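Local coordinates for phosphate ABC transporter, phosphate-binding protein (Clostridium perfringens, PDB 4Q8R) that probably binds phosphate with high affinity and hands it to an ABC-type transporter for uptake, at residues G171-S174 with F175-D179; E232-D235 with I236-K239. All blocks are in the same frame, centred on the assembly; numbering follows the deposited sequence.

How the contacts relate
Contact 1 comes first along the chain, where strand 169-174 ends in a short 3-10 turn; contact 2 follows much later, inside helix 231-239 near the C-terminus. Their centres lie 18 Å apart and their nearest atoms about 7 Å, so they do not touch. Strand 71-86 serves both: it pairs with strand 169-174, and its Ile-76 O accepts from Gln-234 NE2. The chain just after the helix closes the distance, Ser-176 OG bonding to Glu-240 O while Leu-242 touches both Ser-176 and Val-237. Together they tie the C-terminal segment to the mixed sheet of this two-lobed periplasmic-binding-protein fold.

Contact 1 of 2, residues G171-S174 with F175-D179; sequences GYIS and FSYVD
Ser-174 and Ser-176 form an ST turn at the end of strand 169-174, where the chain winds into a 3-10 turn in this periplasmic-binding-protein fold. Ser-174 OG, swung anti to its own N (chi1 163°), accepts a hydrogen bond from Ser-176 N, 3.0 Å from OG, and also pairs with Asp-79 OD1. Ser-174 O accepts one from Tyr-177 N at 3.0 Å; the bond is nearly straight at the hydrogen (163°), though the donor stands above the carbonyl plane. One serine thus holds the turn by both its side chain and its backbone. The Tyr-177 side chain then folds back on the strand. Its CB presses on Ile-173 CD1 at 3.4 Å, the two side chains crossing at about a right angle. CG stays beside that methyl. Tyr-177 CD2 lies 4.1 Å from Ile-173 CD1, and Tyr-177 CD1 approaches Ser-174 CB; both neighbours sit oblique to the ring, on the same side of its plane. At the tip, OH bonds to Thr-12 O, linking the turn to the loop after strand 6-10. The other branch of Ile-173 meets the next residue, its CG2 4.0 Å from Val-178 CG2.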
loop_
_atom_site.group_PDB
_atom_site.type_symbol
_atom_site.label_atom_id
_atom_site.label_comp_id
_atom_site.label_asym_id
_atom_site.label_seq_id
_atom_site.Cartn_x
_atom_site.Cartn_y
_atom_site.Cartn_z
ATOM N N GLY A 171 -4.164 -10.060 -7.446
ATOM C CA GLY A 171 -3.943 -8.617 -7.260
ATOM C C GLY A 171 -2.859 -8.396 -6.245
ATOM O O GLY A 171 -2.302 -9.333 -5.723
ATOM N N TYR A 172 -2.557 -7.121 -5.963
ATOM C CA TYR A 172 -1.562 -6.774 -4.957
ATOM C C TYR A 172 -2.136 -5.726 -4.035
ATOM O O TYR A 172 -2.887 -4.862 -4.415
ATOM C CB TYR A 172 -0.265 -6.338 -5.606
ATOM C CG TYR A 172 -0.432 -5.253 -6.680
ATOM C CD1 TYR A 172 -0.645 -3.905 -6.337
ATOM C CD2 TYR A 172 -0.332 -5.575 -8.042
ATOM C CE1 TYR A 172 -0.735 -2.927 -7.333
ATOM C CE2 TYR A 172 -0.479 -4.607 -9.008
ATOM C CZ TYR A 172 -0.684 -3.321 -8.649
ATOM O OH TYR A 172 -0.796 -2.335 -9.609
ATOM N N ILE A 173 -1.749 -5.827 -2.776
ATOM C CA ILE A 173 -2.346 -5.008 -1.750
ATOM C C ILE A 173 -1.486 -4.973 -0.513
ATOM O O ILE A 173 -0.759 -5.914 -0.227
ATOM C CB ILE A 173 -3.711 -5.590 -1.410
ATOM C CG1 ILE A 173 -4.608 -4.594 -0.730
ATOM C CG2 ILE A 173 -3.602 -6.888 -0.550
ATOM C CD1 ILE A 173 -6.032 -5.026 -0.647
ATOM N N SER A 174 -1.544 -3.877 0.233
ATOM C CA SER A 174 -0.869 -3.776 1.535
ATOM C C SER A 174 -1.283 -4.944 2.472
ATOM O O SER A 174 -2.452 -5.330 2.510
ATOM C CB SER A 174 -1.300 -2.473 2.198
ATOM O OG SER A 174 -1.012 -2.453 3.589
ATOM N N PHE A 175 -0.328 -5.420 3.252
ATOM C CA PHE A 175 -0.580 -6.442 4.251
ATOM C C PHE A 175 -1.715 -5.998 5.196
ATOM O O PHE A 175 -2.409 -6.862 5.808
ATOM C CB PHE A 175 0.644 -6.620 5.123
ATOM C CG PHE A 175 1.780 -7.410 4.536
ATOM C CD1 PHE A 175 1.845 -7.829 3.191
ATOM C CD2 PHE A 175 2.882 -7.757 5.398
ATOM C CE1 PHE A 175 2.921 -8.538 2.749
ATOM C CE2 PHE A 175 3.925 -8.513 4.951
ATOM C CZ PHE A 175 3.972 -8.887 3.587
ATOM N N SER A 176 -1.873 -4.666 5.379
ATOM C CA SER A 176 -2.896 -4.091 6.231
ATOM C C SER A 176 -4.322 -4.534 5.867
ATOM O O SER A 176 -5.241 -4.510 6.667
ATOM C CB SER A 176 -2.806 -2.541 6.255
ATOM O OG SER A 176 -3.370 -2.070 7.398
ATOM N N TYR A 177 -4.505 -4.903 4.589
ATOM C CA TYR A 177 -5.815 -5.325 4.095
ATOM C C TYR A 177 -5.957 -6.831 3.999
ATOM O O TYR A 177 -7.031 -7.314 3.648
ATOM C CB TYR A 177 -6.067 -4.766 2.696
ATOM C CG TYR A 177 -6.408 -3.282 2.676
ATOM C CD1 TYR A 177 -5.433 -2.303 2.908
ATOM C CD2 TYR A 177 -7.719 -2.875 2.440
ATOM C CE1 TYR A 177 -5.765 -0.943 2.861
ATOM C CE2 TYR A 177 -8.057 -1.546 2.430
ATOM C CZ TYR A 177 -7.101 -0.576 2.642
ATOM O OH TYR A 177 -7.537 0.721 2.511
ATOM N N VAL A 178 -4.903 -7.582 4.265
ATOM C CA VAL A 178 -4.972 -9.059 4.093
ATOM C C VAL A 178 -5.726 -9.658 5.277
ATOM O O VAL A 178 -5.506 -9.267 6.395
ATOM C CB VAL A 178 -3.590 -9.697 3.947
ATOM C CG1 VAL A 178 -3.719 -11.222 3.884
ATOM C CG2 VAL A 178 -2.882 -9.175 2.682
ATOM N N ASP A 179 -6.678 -10.534 5.018
ATOM C CA ASP A 179 -7.339 -11.266 6.051
ATOM C C ASP A 179 -7.675 -12.606 5.491
ATOM O O ASP A 179 -7.201 -12.946 4.413
ATOM C CB ASP A 179 -8.595 -10.540 6.574
ATOM C CG ASP A 179 -9.617 -10.258 5.471
ATOM O OD1 ASP A 179 -9.605 -10.971 4.451
ATOM O OD2 ASP A 179 -10.416 -9.343 5.632
#

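Contact 2 of 2, residues E232-D235 with I236-K239; sequences EGQD and IVAK. With ZN (zinc ion), chain D.
Gln-234 and Val-237, one helical turn apart, lie side by side, pointing the same way; Gln-234 CG anti to the carbonyl carbon (chi1 -62°) and a bend at chi2 (-75°) put NE2 3.9 Å from Val-237 CG2. The amide is held there from outside the turn, NE2 giving hydrogen bonds to Ile-228 O and Ile-76 O and OE1 taking a weak one from Val-245 N. The same valine methyl also rests 3.6 Å from Gly-233 O. Asp-235 adopts the same first rotation (chi1 -72°), but its carboxylate heads off on a different side of the helix and meets a zinc ion. Binding is lopsided: OD2 is 2.0 Å from the zinc, whereas OD1 is 2.7 Å from the zinc and forms a salt bridge with Lys-244 NZ. Metal and ammonium therefore share the negative charge, which probably favours the ionised carboxylate.

Four backbone bonds run through these two turns of helix 231-239, from the N-H groups of Ile-236, Val-237, Ala-238 and Lys-239 to the carbonyls four residues earlier. The shortest, Lys-239 N to Asp-235 O, is 2.9 Å, and the aliphatic lysine stem passes that carbonyl with CG 3.4 Å from Asp-235 O. Ile-236 lays CG1 3.5 Å from Glu-232 O and packs on Ala-20, Glu-21 and Ala-24 of helix 15-28, so this side of the helix is built into the fold while Lys-239 leads away into solvent. Asp-235 OD2 and Glu-231 OE2 both bind the zinc, an i, i+4 pair of carboxylates one turn apart on an alpha-helix.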
loop_
_atom_site.group_PDB
_atom_site.type_symbol
_atom_site.label_atom_id
_atom_site.label_comp_id
_atom_site.label_asym_id
_atom_site.label_seq_id
_atom_site.Cartn_x
_atom_site.Cartn_y
_atom_site.Cartn_z
ATOM N N GLU A 232 3.023 4.390 21.677
ATOM C CA GLU A 232 1.654 4.013 21.467
ATOM C C GLU A 232 1.289 4.066 19.961
ATOM O O GLU A 232 0.580 3.165 19.409
ATOM C CB GLU A 232 0.721 4.937 22.237
ATOM C CG GLU A 232 -0.731 4.502 22.061
ATOM C CD GLU A 232 -1.789 5.338 22.785
ATOM O OE1 GLU A 232 -1.467 6.045 23.770
ATOM O OE2 GLU A 232 -2.981 5.253 22.364
ATOM N N GLY A 233 1.728 5.110 19.259
ATOM C CA GLY A 233 1.394 5.222 17.838
ATOM C C GLY A 233 2.014 4.080 17.026
ATOM O O GLY A 233 1.417 3.561 16.068
ATOM N N GLN A 234 3.219 3.664 17.396
ATOM C CA GLN A 234 3.871 2.540 16.732
ATOM C C GLN A 234 3.269 1.157 17.067
ATOM O O GLN A 234 3.344 0.230 16.265
ATOM C CB GLN A 234 5.371 2.589 16.925
ATOM C CG GLN A 234 6.026 3.802 16.329
ATOM C CD GLN A 234 6.131 3.706 14.781
ATOM O OE1 GLN A 234 6.831 2.813 14.230
ATOM N NE2 GLN A 234 5.383 4.585 14.093
ATOM N N ASP A 235 2.676 1.013 18.249
ATOM C CA ASP A 235 1.887 -0.191 18.537
ATOM C C ASP A 235 0.644 -0.282 17.670
ATOM O O ASP A 235 0.240 -1.388 17.286
ATOM C CB ASP A 235 1.410 -0.249 20.012
ATOM C CG ASP A 235 2.532 -0.543 20.992
ATOM O OD1 ASP A 235 3.572 -1.082 20.582
ATOM O OD2 ASP A 235 2.319 -0.182 22.205
ATOM N N ILE A 236 0.042 0.876 17.343
ATOM C CA ILE A 236 -1.117 0.897 16.448
ATOM C C ILE A 236 -0.669 0.475 15.022
ATOM O O ILE A 236 -1.357 -0.286 14.395
ATOM C CB ILE A 236 -1.780 2.313 16.437
ATOM C CG1 ILE A 236 -2.512 2.545 17.780
ATOM C CG2 ILE A 236 -2.731 2.498 15.293
ATOM C CD1 ILE A 236 -2.796 3.990 18.152
ATOM N N VAL A 237 0.518 0.907 14.595
ATOM C CA VAL A 237 1.108 0.512 13.303
ATOM C C VAL A 237 1.250 -0.994 13.307
ATOM O O VAL A 237 0.822 -1.676 12.357
ATOM C CB VAL A 237 2.480 1.220 13.129
ATOM C CG1 VAL A 237 3.539 0.487 12.337
ATOM C CG2 VAL A 237 2.287 2.674 12.706
ATOM N N ALA A 238 1.840 -1.527 14.395
ATOM C CA ALA A 238 2.018 -3.008 14.463
ATOM C C ALA A 238 0.677 -3.737 14.393
ATOM O O ALA A 238 0.593 -4.807 13.756
ATOM C CB ALA A 238 2.748 -3.442 15.740
ATOM N N LYS A 239 -0.348 -3.211 15.083
ATOM C CA LYS A 239 -1.688 -3.868 15.114
ATOM C C LYS A 239 -2.385 -3.907 13.732
ATOM O O LYS A 239 -3.240 -4.755 13.486
ATOM C CB LYS A 239 -2.605 -3.282 16.207
ATOM C CG LYS A 239 -2.216 -3.791 17.589
ATOM C CD LYS A 239 -2.862 -2.969 18.714
ATOM C CE LYS A 239 -4.369 -3.183 18.783
ATOM N NZ LYS A 239 -4.829 -3.315 20.211
HETATM ZN ZN ZN D . 3.920 -0.877 23.262
#